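Local atomic coordinates of complement factor MASP-3 (Homo sapiens, PDB entry 3DEM), a protein that probably acts as a modular complement serine protease whose calcium-binding CUB1-EGF-CUB2 region associates with mannan-binding lectin and ficolins. Residues F43-D57 with T70-G84. Numbering follows the deposited sequence.
With CA (calcium ion), chain E.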
loop_
_atom_site.group_PDB
_atom_site.type_symbol
_atom_site.label_atom_id
_atom_site.label_comp_id
_atom_site.label_asym_id
_atom_site.label_seq_id
_atom_site.Cartn_x
_atom_site.Cartn_y
_atom_site.Cartn_z
ATOM N N PHE A 43 17.027 -7.512 -2.736
ATOM C CA PHE A 43 18.403 -7.623 -2.259
ATOM C C PHE A 43 19.199 -6.345 -2.472
ATOM O O PHE A 43 19.068 -5.692 -3.507
ATOM C CB PHE A 43 19.116 -8.788 -2.946
ATOM C CG PHE A 43 18.495 -10.131 -2.675
ATOM C CD1 PHE A 43 19.066 -11.001 -1.757
ATOM C CD2 PHE A 43 17.345 -10.530 -3.346
ATOM C CE1 PHE A 43 18.497 -12.238 -1.509
ATOM C CE2 PHE A 43 16.775 -11.769 -3.100
ATOM C CZ PHE A 43 17.350 -12.620 -2.183
ATOM N N MET A 44 20.032 -6.000 -1.490
ATOM C CA MET A 44 20.903 -4.829 -1.590
ATOM C C MET A 44 22.341 -5.223 -1.905
ATOM O O MET A 44 23.137 -4.395 -2.343
ATOM C CB MET A 44 20.862 -3.998 -0.304
ATOM C CG MET A 44 19.473 -3.538 0.107
ATOM S SD MET A 44 18.531 -2.813 -1.248
ATOM C CE MET A 44 19.573 -1.448 -1.739
ATOM N N HIS A 45 22.670 -6.486 -1.665
ATOM C CA HIS A 45 23.998 -7.017 -1.959
ATOM C C HIS A 45 23.866 -8.508 -2.234
ATOM O O HIS A 45 23.147 -9.213 -1.532
ATOM C CB HIS A 45 24.958 -6.771 -0.786
ATOM C CG HIS A 45 26.391 -7.085 -1.097
ATOM N ND1 HIS A 45 26.974 -8.295 -0.783
ATOM C CD2 HIS A 45 27.358 -6.347 -1.691
ATOM C CE1 HIS A 45 28.236 -8.290 -1.174
ATOM N NE2 HIS A 45 28.494 -7.119 -1.729
ATOM N N PHE A 46 24.547 -8.990 -3.266
ATOM C CA PHE A 46 24.485 -10.405 -3.601
ATOM C C PHE A 46 25.778 -10.886 -4.250
ATOM O O PHE A 46 26.132 -10.475 -5.352
ATOM C CB PHE A 46 23.287 -10.698 -4.504
ATOM C CG PHE A 46 22.943 -12.152 -4.590
ATOM C CD1 PHE A 46 21.971 -12.695 -3.767
ATOM C CD2 PHE A 46 23.601 -12.983 -5.484
ATOM C CE1 PHE A 46 21.656 -14.037 -3.841
ATOM C CE2 PHE A 46 23.292 -14.328 -5.561
ATOM C CZ PHE A 46 22.321 -14.856 -4.741
ATOM N N ASN A 47 26.471 -11.774 -3.552
ATOM C CA ASN A 47 27.802 -12.210 -3.952
ATOM C C ASN A 47 27.974 -13.690 -3.646
ATOM O O ASN A 47 28.413 -14.063 -2.557
ATOM C CB ASN A 47 28.864 -11.394 -3.208
ATOM C CG ASN A 47 30.228 -11.482 -3.855
ATOM O OD1 ASN A 47 31.184 -11.994 -3.263
ATOM N ND2 ASN A 47 30.330 -10.980 -5.080
ATOM N N LEU A 48 27.611 -14.534 -4.605
ATOM C CA LEU A 48 27.688 -15.978 -4.415
ATOM C C LEU A 48 28.492 -16.667 -5.507
ATOM O O LEU A 48 28.781 -16.079 -6.550
ATOM C CB LEU A 48 26.287 -16.592 -4.356
ATOM C CG LEU A 48 25.663 -16.838 -2.981
ATOM C CD1 LEU A 48 25.214 -15.537 -2.336
ATOM C CD2 LEU A 48 24.494 -17.808 -3.103
ATOM N N GLU A 49 28.851 -17.922 -5.255
ATOM C CA GLU A 49 29.461 -18.771 -6.272
ATOM C C GLU A 49 28.440 -19.057 -7.380
ATOM O O GLU A 49 27.266 -19.264 -7.099
ATOM C CB GLU A 49 29.918 -20.088 -5.641
ATOM C CG GLU A 49 30.695 -21.009 -6.573
ATOM C CD GLU A 49 30.956 -22.375 -5.960
ATOM O OE1 GLU A 49 30.490 -22.624 -4.829
ATOM O OE2 GLU A 49 31.627 -23.205 -6.607
ATOM N N SER A 50 28.873 -19.078 -8.633
ATOM C CA SER A 50 27.959 -19.402 -9.729
ATOM C C SER A 50 28.007 -20.896 -10.082
ATOM O O SER A 50 29.076 -21.509 -10.054
ATOM C CB SER A 50 28.272 -18.550 -10.962
ATOM O OG SER A 50 27.269 -18.690 -11.962
ATOM N N SER A 51 26.851 -21.479 -10.400
ATOM C CA SER A 51 26.800 -22.871 -10.869
ATOM C C SER A 51 25.534 -23.210 -11.664
ATOM O O SER A 51 24.517 -22.522 -11.571
ATOM C CB SER A 51 26.971 -23.856 -9.707
ATOM O OG SER A 51 25.818 -23.893 -8.884
ATOM N N TYR A 52 25.621 -24.278 -12.449
ATOM C CA TYR A 52 24.492 -24.793 -13.214
ATOM C C TYR A 52 23.266 -24.992 -12.332
ATOM O O TYR A 52 23.306 -25.751 -11.368
ATOM C CB TYR A 52 24.883 -26.118 -13.864
ATOM C CG TYR A 52 23.753 -26.880 -14.520
ATOM C CD1 TYR A 52 23.215 -26.464 -15.732
ATOM C CD2 TYR A 52 23.250 -28.039 -13.944
ATOM C CE1 TYR A 52 22.193 -27.176 -16.344
ATOM C CE2 TYR A 52 22.233 -28.757 -14.547
ATOM C CZ TYR A 52 21.706 -28.320 -15.746
ATOM O OH TYR A 52 20.692 -29.031 -16.340
ATOM N N LEU A 53 22.180 -24.304 -12.673
ATOM C CA LEU A 53 20.933 -24.397 -11.923
ATOM C C LEU A 53 21.139 -24.036 -10.459
ATOM O O LEU A 53 20.360 -24.444 -9.599
ATOM C CB LEU A 53 20.338 -25.805 -12.044
ATOM C CG LEU A 53 19.828 -26.197 -13.428
ATOM C CD1 LEU A 53 19.184 -27.575 -13.404
ATOM C CD2 LEU A 53 18.843 -25.157 -13.930
ATOM N N CYS A 54 22.197 -23.271 -10.192
ATOM C CA CYS A 54 22.580 -22.896 -8.837
ATOM C C CYS A 54 22.652 -24.114 -7.922
ATOM O O CYS A 54 22.077 -24.126 -6.832
ATOM C CB CYS A 54 21.627 -21.833 -8.282
ATOM S SG CYS A 54 21.653 -20.279 -9.226
ATOM N N GLU A 55 23.372 -25.136 -8.376
ATOM C CA GLU A 55 23.400 -26.410 -7.670
ATOM C C GLU A 55 24.354 -26.402 -6.477
ATOM O O GLU A 55 24.126 -27.110 -5.499
ATOM C CB GLU A 55 23.706 -27.580 -8.624
ATOM C CG GLU A 55 25.025 -27.487 -9.391
ATOM C CD GLU A 55 25.200 -28.629 -10.382
ATOM O OE1 GLU A 55 24.211 -29.354 -10.626
ATOM O OE2 GLU A 55 26.317 -28.809 -10.919
ATOM N N TYR A 56 25.404 -25.589 -6.557
ATOM C CA TYR A 56 26.394 -25.511 -5.486
ATOM C C TYR A 56 25.944 -24.569 -4.373
ATOM O O TYR A 56 25.329 -25.003 -3.397
ATOM C CB TYR A 56 27.772 -25.121 -6.039
ATOM C CG TYR A 56 28.322 -26.112 -7.050
ATOM C CD1 TYR A 56 29.307 -25.741 -7.962
ATOM C CD2 TYR A 56 27.844 -27.419 -7.101
ATOM C CE1 TYR A 56 29.808 -26.650 -8.887
ATOM C CE2 TYR A 56 28.335 -28.330 -8.023
ATOM C CZ TYR A 56 29.314 -27.941 -8.913
ATOM O OH TYR A 56 29.799 -28.861 -9.827
ATOM N N ASP A 57 26.247 -23.282 -4.509
ATOM C CA ASP A 57 25.778 -22.292 -3.544
ATOM C C ASP A 57 24.526 -21.614 -4.088
ATOM O O ASP A 57 24.420 -21.365 -5.290
ATOM C CB ASP A 57 26.864 -21.255 -3.255
ATOM C CG ASP A 57 28.099 -21.866 -2.621
ATOM O OD1 ASP A 57 28.097 -23.086 -2.358
ATOM O OD2 ASP A 57 29.078 -21.127 -2.385
ATOM N N THR A 70 15.511 -19.038 -7.639
ATOM C CA THR A 70 16.783 -19.548 -7.149
ATOM C C THR A 70 17.876 -18.645 -7.687
ATOM O O THR A 70 17.948 -18.400 -8.890
ATOM C CB THR A 70 17.042 -20.996 -7.616
ATOM O OG1 THR A 70 15.918 -21.814 -7.274
ATOM C CG2 THR A 70 18.290 -21.566 -6.951
ATOM N N PHE A 71 18.712 -18.136 -6.789
ATOM C CA PHE A 71 19.753 -17.191 -7.169
ATOM C C PHE A 71 21.141 -17.698 -6.822
ATOM O O PHE A 71 21.325 -18.410 -5.833
ATOM C CB PHE A 71 19.530 -15.839 -6.491
ATOM C CG PHE A 71 18.224 -15.191 -6.839
ATOM C CD1 PHE A 71 17.974 -14.753 -8.136
ATOM C CD2 PHE A 71 17.252 -14.996 -5.866
ATOM C CE1 PHE A 71 16.775 -14.143 -8.459
ATOM C CE2 PHE A 71 16.047 -14.389 -6.180
ATOM C CZ PHE A 71 15.808 -13.959 -7.481
ATOM N N CYS A 72 22.112 -17.323 -7.645
ATOM C CA CYS A 72 23.517 -17.549 -7.344
ATOM C C CYS A 72 24.342 -16.608 -8.215
ATOM O O CYS A 72 23.780 -15.843 -8.995
ATOM C CB CYS A 72 23.902 -19.023 -7.541
ATOM S SG CYS A 72 23.641 -19.722 -9.192
ATOM N N GLY A 73 25.663 -16.640 -8.074
ATOM C CA GLY A 73 26.521 -15.758 -8.857
ATOM C C GLY A 73 26.783 -14.419 -8.193
ATOM O O GLY A 73 26.264 -14.137 -7.110
ATOM N N ARG A 74 27.595 -13.591 -8.843
ATOM C CA ARG A 74 27.939 -12.283 -8.300
ATOM C C ARG A 74 27.349 -11.158 -9.147
ATOM O O ARG A 74 27.426 -11.187 -10.375
ATOM C CB ARG A 74 29.460 -12.135 -8.152
ATOM C CG ARG A 74 30.233 -12.085 -9.456
ATOM C CD ARG A 74 31.725 -11.940 -9.202
ATOM N NE ARG A 74 32.352 -13.199 -8.805
ATOM C CZ ARG A 74 33.012 -14.000 -9.640
ATOM N NH1 ARG A 74 33.131 -13.674 -10.922
ATOM N NH2 ARG A 74 33.559 -15.127 -9.194
ATOM N N GLU A 75 26.752 -10.177 -8.474
ATOM C CA GLU A 75 26.072 -9.065 -9.144
ATOM C C GLU A 75 26.997 -8.300 -10.091
ATOM O O GLU A 75 26.547 -7.761 -11.104
ATOM C CB GLU A 75 25.414 -8.120 -8.120
ATOM C CG GLU A 75 26.330 -7.658 -6.985
ATOM C CD GLU A 75 25.560 -7.122 -5.778
ATOM O OE1 GLU A 75 24.413 -6.652 -5.956
ATOM O OE2 GLU A 75 26.102 -7.174 -4.652
ATOM N N THR A 76 28.286 -8.271 -9.761
ATOM C CA THR A 76 29.291 -7.640 -10.617
ATOM C C THR A 76 29.230 -8.218 -12.030
ATOM O O THR A 76 28.794 -7.545 -12.967
ATOM C CB THR A 76 30.723 -7.841 -10.066
ATOM O OG1 THR A 76 30.693 -7.909 -8.633
ATOM C CG2 THR A 76 31.637 -6.703 -10.517
ATOM N N THR A 77 29.672 -9.467 -12.172
ATOM C CA THR A 77 29.631 -10.166 -13.454
ATOM C C THR A 77 28.192 -10.270 -13.935
ATOM O O THR A 77 27.286 -10.555 -13.147
ATOM C CB THR A 77 30.220 -11.587 -13.348
ATOM O OG1 THR A 77 31.457 -11.545 -12.624
ATOM C CG2 THR A 77 30.464 -12.174 -14.738
ATOM N N ASP A 78 27.977 -10.026 -15.224
ATOM C CA ASP A 78 26.627 -10.068 -15.774
ATOM C C ASP A 78 26.453 -11.241 -16.736
ATOM O O ASP A 78 27.428 -11.899 -17.109
ATOM C CB ASP A 78 26.265 -8.741 -16.444
ATOM C CG ASP A 78 24.792 -8.404 -16.300
ATOM O OD1 ASP A 78 24.269 -7.667 -17.165
ATOM O OD2 ASP A 78 24.160 -8.876 -15.326
ATOM N N THR A 79 25.207 -11.481 -17.146
ATOM C CA THR A 79 24.828 -12.737 -17.785
ATOM C C THR A 79 24.804 -13.773 -16.665
ATOM O O THR A 79 25.366 -14.863 -16.788
ATOM C CB THR A 79 25.812 -13.156 -18.908
ATOM O OG1 THR A 79 26.117 -12.025 -19.734
ATOM C CG2 THR A 79 25.215 -14.265 -19.778
ATOM N N GLU A 80 24.156 -13.404 -15.563
ATOM C CA GLU A 80 24.169 -14.210 -14.344
ATOM C C GLU A 80 22.776 -14.434 -13.749
ATOM O O GLU A 80 21.773 -13.899 -14.242
ATOM C CB GLU A 80 25.085 -13.571 -13.299
ATOM C CG GLU A 80 26.569 -13.707 -13.607
ATOM C CD GLU A 80 27.132 -15.045 -13.172
ATOM O OE1 GLU A 80 26.570 -15.643 -12.230
ATOM O OE2 GLU A 80 28.143 -15.492 -13.761
ATOM N N GLN A 81 22.739 -15.231 -12.682
ATOM C CA GLN A 81 21.494 -15.678 -12.067
ATOM C C GLN A 81 21.270 -14.941 -10.753
ATOM O O GLN A 81 20.635 -15.461 -9.835
ATOM C CB GLN A 81 21.559 -17.182 -11.809
ATOM C CG GLN A 81 22.592 -17.897 -12.672
ATOM C CD GLN A 81 22.569 -19.407 -12.501
ATOM O OE1 GLN A 81 23.618 -20.042 -12.362
ATOM N NE2 GLN A 81 21.367 -19.990 -12.509
ATOM N N THR A 82 21.808 -13.730 -10.673
ATOM C CA THR A 82 21.638 -12.889 -9.500
ATOM C C THR A 82 20.266 -12.220 -9.531
ATOM O O THR A 82 19.648 -12.115 -10.590
ATOM C CB THR A 82 22.735 -11.820 -9.434
ATOM O OG1 THR A 82 22.711 -11.043 -10.637
ATOM C CG2 THR A 82 24.094 -12.475 -9.299
ATOM N N PRO A 83 19.780 -11.780 -8.359
ATOM C CA PRO A 83 18.478 -11.127 -8.245
ATOM C C PRO A 83 18.443 -9.723 -8.844
ATOM O O PRO A 83 17.391 -9.285 -9.309
ATOM C CB PRO A 83 18.241 -11.078 -6.726
ATOM C CG PRO A 83 19.597 -11.120 -6.119
ATOM C CD PRO A 83 20.456 -11.918 -7.053
ATOM N N GLY A 84 19.579 -9.031 -8.839
ATOM C CA GLY A 84 19.636 -7.646 -9.303
ATOM C C GLY A 84 18.736 -6.738 -8.484
ATOM O O GLY A 84 18.693 -6.835 -7.256
HETATM CA CA CA E . 30.639 -23.110 -2.437
HETATM O O HOH W 1 16.535 -7.595 -5.572
HETATM O O HOH W 2 32.085 -21.370 -2.522
HETATM O O HOH W 3 30.577 -23.362 0.142
#
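Thr70 sets its CG2 3.6 Å from Cys54 CB, while the CB of the following residue, Phe71, meets the rim atom CZ of Phe46 at 3.4 Å. Cys72 ties the two segments covalently: its SG, lying between the backbone N and the carbonyl carbon (chi1 59°), joins Cys54 SG in a disulfide. At Gly73 the two backbones exchange hydrogen bonds: its O accepts from Leu48 N at 2.9 Å and its N donates to Glu49 O, each donor well above the carbonyl plane. This is the first CUB domain, a sandwich of two antiparallel sheets: strands 37-47 and 67-71 belong to different sheets, and the loop following the former carries Glu49 and Asp57, calcium ligands together with Asp102 and Ser104. Glu75 reaches the strand with an extended side chain; its OE2 takes an almost straight hydrogen bond from Phe46 N (2.8 Å, 174°) while lying over one face of the His45 ring, and the backbone N of Glu75 donates in return to Phe46 O. Farther along, Glu80 OE1 accepts from Ser50 OG at 3.1 Å on its syn side. Pro83 lays CD over the Phe46 face, a CH-pi contact 3.6 Å from the centroid, with Leu48 CD1 on the opposite face, and Pro83 CB reaches Phe43 CD2 at 3.5 Å.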